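Local atomic coordinates of laccase (Botrytis aclada, PDB entry 3SQR), a protein that oxidises phenolic substrates such as hydroquinones with its copper ions while reducing dioxygen to water, and probably serves in lignin breakdown and detoxification of lignin-derived products. Residues Gly385-Val390 and Phe491-Pro496; Asp414-Thr419 and Asn563-Thr568. All blocks are in the same frame, centred on the assembly; numbering follows the deposited sequence.

Both contacts lie near the outside of the molecule and both are partly buried; their centres lie about 24 and 25 Å from the centre of the chain and about 38 Å from each other, and they do not touch. Interaction 1 is set on the third cupredoxin-like domain, where strand 387-398 meets the loop before strand 498-499, and its chemistry is apolar. In interaction 2 the turn at 414-419, which follows strand 402-406 in the chain, meets the helix 551-567 near the C-terminus. Here two buried tryptophans pack together, and beside them a water links the backbone of the turn to an asparagine of the helix segment. Along the chain the segments alternate: 385-390, 414-419, 491-496, 563-568.

Interaction 1. Residues Gly385-Val390 and Phe491-Pro496; sequences GGYSLV and FNLVNP
With chi1 at 68°, the CG of Tyr387 sits between its backbone N and carbonyl carbon, and the phenol is placed beside Phe491, whose own CG lies anti to the carbonyl carbon (chi1 -69°) and carries the phenyl ring out to meet it. The two aromatic side chains approach at a slant: the phenol oxygen OH of Tyr387 lies 3.5 Å from CD2 of Phe491, and the ring carbon CZ of Tyr387 is 4.1 Å from the same CD2. Leu389, two residues along the strand, brings its CD1 methyl to the edge of the Phe491 ring, near the ring plane, 3.8 Å from CE2 of Phe491. From the loop, Leu493 sets its CD1 methyl against the edge of the tyrosine ring, 4.1 Å from CE2 of Tyr387. Trp448 and Val450 of the neighbouring strand 448-455 also touch Tyr387, while Val450, Val475 and Ala476 pack on Phe491. The contact thus joins the start of strand 387-398 to the loop leading to strand 498-499, in the third cupredoxin-like domain. Its cohesion rests on dispersion and the exclusion of water from the buried Phe491, rather than on directional bonds between the two segments.

Interaction 2. Residues Asp414-Thr419 and Asn563-Thr568; sequences DWSSPT and NWNAYT
A type I beta turn from Asp414 to Ser417, with an Asx turn at its start, rests here against the helix 551-567, late in the chain. The main contact is between two buried tryptophans. The CB of Trp415 lies 3.8 Å from NE1 of Trp564, and farther along the two indoles CE3 of Trp415 comes within 3.9 Å of CZ2 of Trp564, the side chains meeting at a slant. Trp564 reaches across because its CG stands anti to the backbone N (chi1 -176°). On one face of its indole lies Thr568 CG2, from four residues on, offset toward the rim. Trp415 has further partners: its NE1 is hydrogen-bonded to the carbonyl oxygen of Gly579, its ring stacks with Phe171, and a glycan sugar touches it. Its side chain is about 8 Å from that of the copper ligand His170, probably of the type 3 pair, which places Trp415 in the outer surroundings of the copper cluster, its side chain about 12 Å from a copper ion. Within the turn, Asp414 OD1 takes two bonds from the same face of its carboxylate, one from OG of Ser416 at 2.8 Å and one from the backbone N of Ser416 at 2.9 Å. These fix the serine, whose CB lies 3.3 Å from OD1 of Asn565 at the margin of the contact. The amide's other end completes a bridge: a water donates to the carbonyl O of Ser416 and accepts from ND2 of Asn565, each bond 2.7 Å long.

Interaction 1. Residues Gly385-Val390 and Phe491-Pro496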
# COMPACT_ATOMS: atom_id res chain seq x y z
N GLY A 385 0.96 -24.38 -7.17
CA GLY A 385 0.50 -25.69 -7.56
C GLY A 385 -0.38 -25.61 -8.78
O GLY A 385 -0.36 -24.63 -9.55
N GLY A 386 -1.20 -26.64 -8.97
CA GLY A 386 -2.10 -26.64 -10.12
C GLY A 386 -3.06 -25.48 -10.12
O GLY A 386 -3.65 -25.15 -9.10
N TYR A 387 -3.28 -24.87 -11.28
CA TYR A 387 -4.10 -23.69 -11.33
C TYR A 387 -5.15 -23.59 -12.43
O TYR A 387 -5.09 -24.29 -13.48
CB TYR A 387 -3.15 -22.47 -11.36
CG TYR A 387 -2.35 -22.32 -12.62
CD1 TYR A 387 -2.89 -21.74 -13.76
CD2 TYR A 387 -1.03 -22.78 -12.67
CE1 TYR A 387 -2.12 -21.61 -14.94
CE2 TYR A 387 -0.27 -22.66 -13.81
CZ TYR A 387 -0.80 -22.09 -14.95
OH TYR A 387 0.01 -22.00 -16.08
N SER A 388 -6.12 -22.71 -12.23
CA SER A 388 -6.96 -22.23 -13.31
C SER A 388 -6.47 -20.81 -13.66
O SER A 388 -6.00 -20.10 -12.77
CB SER A 388 -8.42 -22.18 -12.93
OG SER A 388 -8.70 -21.06 -12.11
N LEU A 389 -6.51 -20.47 -14.94
CA LEU A 389 -6.02 -19.19 -15.40
C LEU A 389 -7.17 -18.24 -15.68
O LEU A 389 -8.13 -18.55 -16.37
CB LEU A 389 -5.15 -19.38 -16.64
CG LEU A 389 -4.37 -18.09 -16.95
CD1 LEU A 389 -2.96 -18.38 -17.41
CD2 LEU A 389 -5.17 -17.23 -17.89
N VAL A 390 -7.10 -17.04 -15.14
CA VAL A 390 -8.10 -16.05 -15.43
C VAL A 390 -7.36 -14.91 -16.10
O VAL A 390 -6.33 -14.49 -15.61
CB VAL A 390 -8.78 -15.54 -14.16
CG1 VAL A 390 -9.56 -14.28 -14.42
CG2 VAL A 390 -9.71 -16.65 -13.57
N PHE A 491 5.83 -19.03 -17.24
CA PHE A 491 5.59 -18.72 -15.81
C PHE A 491 6.61 -19.39 -14.92
O PHE A 491 6.97 -20.58 -15.15
CB PHE A 491 4.23 -19.23 -15.37
CG PHE A 491 3.08 -18.52 -15.95
CD1 PHE A 491 3.24 -17.30 -16.64
CD2 PHE A 491 1.79 -19.03 -15.77
CE1 PHE A 491 2.18 -16.65 -17.14
CE2 PHE A 491 0.72 -18.35 -16.28
CZ PHE A 491 0.91 -17.16 -16.99
N ASN A 492 7.07 -18.67 -13.91
CA ASN A 492 7.88 -19.26 -12.88
C ASN A 492 7.00 -19.64 -11.70
O ASN A 492 6.48 -18.78 -10.99
CB ASN A 492 8.97 -18.30 -12.46
CG ASN A 492 9.84 -18.79 -11.33
OD1 ASN A 492 10.51 -17.97 -10.69
ND2 ASN A 492 9.88 -20.11 -11.08
N LEU A 493 6.85 -20.95 -11.48
CA LEU A 493 5.99 -21.47 -10.41
C LEU A 493 6.74 -21.92 -9.18
O LEU A 493 6.12 -22.26 -8.16
CB LEU A 493 5.12 -22.62 -10.96
CG LEU A 493 4.30 -22.29 -12.21
CD1 LEU A 493 3.61 -23.57 -12.75
CD2 LEU A 493 3.23 -21.20 -12.00
N VAL A 494 8.05 -21.86 -9.24
CA VAL A 494 8.93 -22.33 -8.21
C VAL A 494 9.55 -21.18 -7.43
O VAL A 494 10.49 -20.48 -7.91
CB VAL A 494 10.10 -23.18 -8.76
CG1 VAL A 494 10.91 -23.67 -7.61
CG2 VAL A 494 9.53 -24.36 -9.58
N ASN A 495 9.00 -21.00 -6.25
CA ASN A 495 9.34 -19.88 -5.39
C ASN A 495 9.57 -18.55 -6.15
O ASN A 495 10.62 -17.94 -5.98
CB ASN A 495 10.56 -20.19 -4.52
CG ASN A 495 10.64 -19.28 -3.33
OD1 ASN A 495 9.59 -18.88 -2.79
ND2 ASN A 495 11.86 -18.96 -2.89
N PRO A 496 8.58 -18.09 -6.91
CA PRO A 496 8.72 -16.78 -7.53
C PRO A 496 8.55 -15.67 -6.47
O PRO A 496 8.27 -15.96 -5.32
CB PRO A 496 7.59 -16.75 -8.51
CG PRO A 496 6.55 -17.57 -7.85
CD PRO A 496 7.26 -18.66 -7.17

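Interaction 2. Residues Asp414-Thr419 and Asn563-Thr568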
# COMPACT_ATOMS: atom_id res chain seq x y z
N ASP A 414 -21.38 0.52 -5.07
CA ASP A 414 -22.40 1.15 -4.26
C ASP A 414 -22.04 0.93 -2.84
O ASP A 414 -22.06 -0.19 -2.34
CB ASP A 414 -23.76 0.48 -4.53
CG ASP A 414 -24.88 1.21 -3.89
OD1 ASP A 414 -24.68 1.92 -2.89
OD2 ASP A 414 -26.01 1.04 -4.34
N TRP A 415 -21.71 2.02 -2.18
CA TRP A 415 -21.27 1.99 -0.79
C TRP A 415 -22.33 1.47 0.15
O TRP A 415 -22.02 0.88 1.19
CB TRP A 415 -20.87 3.38 -0.40
CG TRP A 415 -19.50 3.82 -0.87
CD1 TRP A 415 -18.38 3.04 -1.09
CD2 TRP A 415 -19.11 5.15 -1.14
NE1 TRP A 415 -17.35 3.80 -1.48
CE2 TRP A 415 -17.74 5.11 -1.51
CE3 TRP A 415 -19.75 6.39 -1.08
CZ2 TRP A 415 -17.03 6.27 -1.85
CZ3 TRP A 415 -19.04 7.52 -1.45
CH2 TRP A 415 -17.70 7.46 -1.78
N SER A 416 -23.63 1.63 -0.20
CA SER A 416 -24.69 1.06 0.59
C SER A 416 -24.97 -0.42 0.28
O SER A 416 -25.76 -1.05 0.98
CB SER A 416 -25.99 1.88 0.39
OG SER A 416 -26.54 1.56 -0.88
N SER A 417 -24.35 -0.99 -0.75
CA SER A 417 -24.57 -2.38 -1.07
C SER A 417 -23.22 -2.95 -1.42
O SER A 417 -22.92 -3.36 -2.54
CB SER A 417 -25.62 -2.54 -2.21
OG SER A 417 -25.95 -3.89 -2.35
N PRO A 418 -22.39 -3.01 -0.39
CA PRO A 418 -21.10 -3.64 -0.63
C PRO A 418 -21.26 -5.09 -0.99
O PRO A 418 -22.25 -5.74 -0.65
CB PRO A 418 -20.40 -3.48 0.71
CG PRO A 418 -21.42 -3.35 1.69
CD PRO A 418 -22.55 -2.60 1.01
N THR A 419 -20.27 -5.64 -1.68
CA THR A 419 -20.28 -7.02 -2.11
C THR A 419 -20.58 -7.97 -0.99
O THR A 419 -21.27 -8.97 -1.21
CB THR A 419 -18.87 -7.41 -2.68
OG1 THR A 419 -18.48 -6.38 -3.58
CG2 THR A 419 -18.95 -8.73 -3.42
N ASN A 563 -26.13 3.06 9.84
CA ASN A 563 -25.71 4.43 10.05
C ASN A 563 -25.30 5.15 8.80
O ASN A 563 -25.51 6.36 8.67
CB ASN A 563 -24.61 4.50 11.12
CG ASN A 563 -25.10 3.99 12.44
OD1 ASN A 563 -26.32 3.91 12.65
ND2 ASN A 563 -24.18 3.57 13.32
N TRP A 564 -24.70 4.41 7.85
CA TRP A 564 -24.39 4.99 6.57
C TRP A 564 -25.67 5.45 5.80
O TRP A 564 -25.71 6.51 5.23
CB TRP A 564 -23.64 3.97 5.68
CG TRP A 564 -23.22 4.59 4.39
CD1 TRP A 564 -23.60 4.19 3.17
CD2 TRP A 564 -22.37 5.72 4.20
NE1 TRP A 564 -23.05 4.97 2.23
CE2 TRP A 564 -22.29 5.95 2.82
CE3 TRP A 564 -21.70 6.58 5.05
CZ2 TRP A 564 -21.58 7.00 2.26
CZ3 TRP A 564 -20.99 7.63 4.50
CH2 TRP A 564 -20.93 7.85 3.13
N ASN A 565 -26.63 4.57 5.76
CA ASN A 565 -27.88 4.85 5.06
C ASN A 565 -28.64 6.02 5.69
O ASN A 565 -29.39 6.70 4.99
CB ASN A 565 -28.73 3.58 5.05
CG ASN A 565 -28.21 2.55 4.06
OD1 ASN A 565 -27.62 2.89 3.04
ND2 ASN A 565 -28.41 1.27 4.39
N ALA A 566 -28.49 6.20 7.02
CA ALA A 566 -29.01 7.40 7.75
C ALA A 566 -28.29 8.67 7.34
O ALA A 566 -28.84 9.78 7.40
CB ALA A 566 -28.96 7.20 9.26
N TYR A 567 -27.05 8.53 6.86
CA TYR A 567 -26.25 9.68 6.48
C TYR A 567 -26.47 10.14 5.07
O TYR A 567 -26.42 11.31 4.79
CB TYR A 567 -24.74 9.36 6.63
CG TYR A 567 -23.84 10.39 6.06
CD1 TYR A 567 -23.61 11.60 6.73
CD2 TYR A 567 -23.16 10.18 4.86
CE1 TYR A 567 -22.80 12.52 6.19
CE2 TYR A 567 -22.34 11.13 4.33
CZ TYR A 567 -22.13 12.28 4.98
OH TYR A 567 -21.28 13.18 4.38
N THR A 568 -26.60 9.18 4.15
CA THR A 568 -26.57 9.52 2.75
C THR A 568 -27.70 10.46 2.27
O THR A 568 -27.43 11.31 1.42
CB THR A 568 -26.55 8.32 1.84
OG1 THR A 568 -27.71 7.50 2.04
CG2 THR A 568 -25.24 7.48 2.11
O HOH W 1 -27.37 -0.89 3.09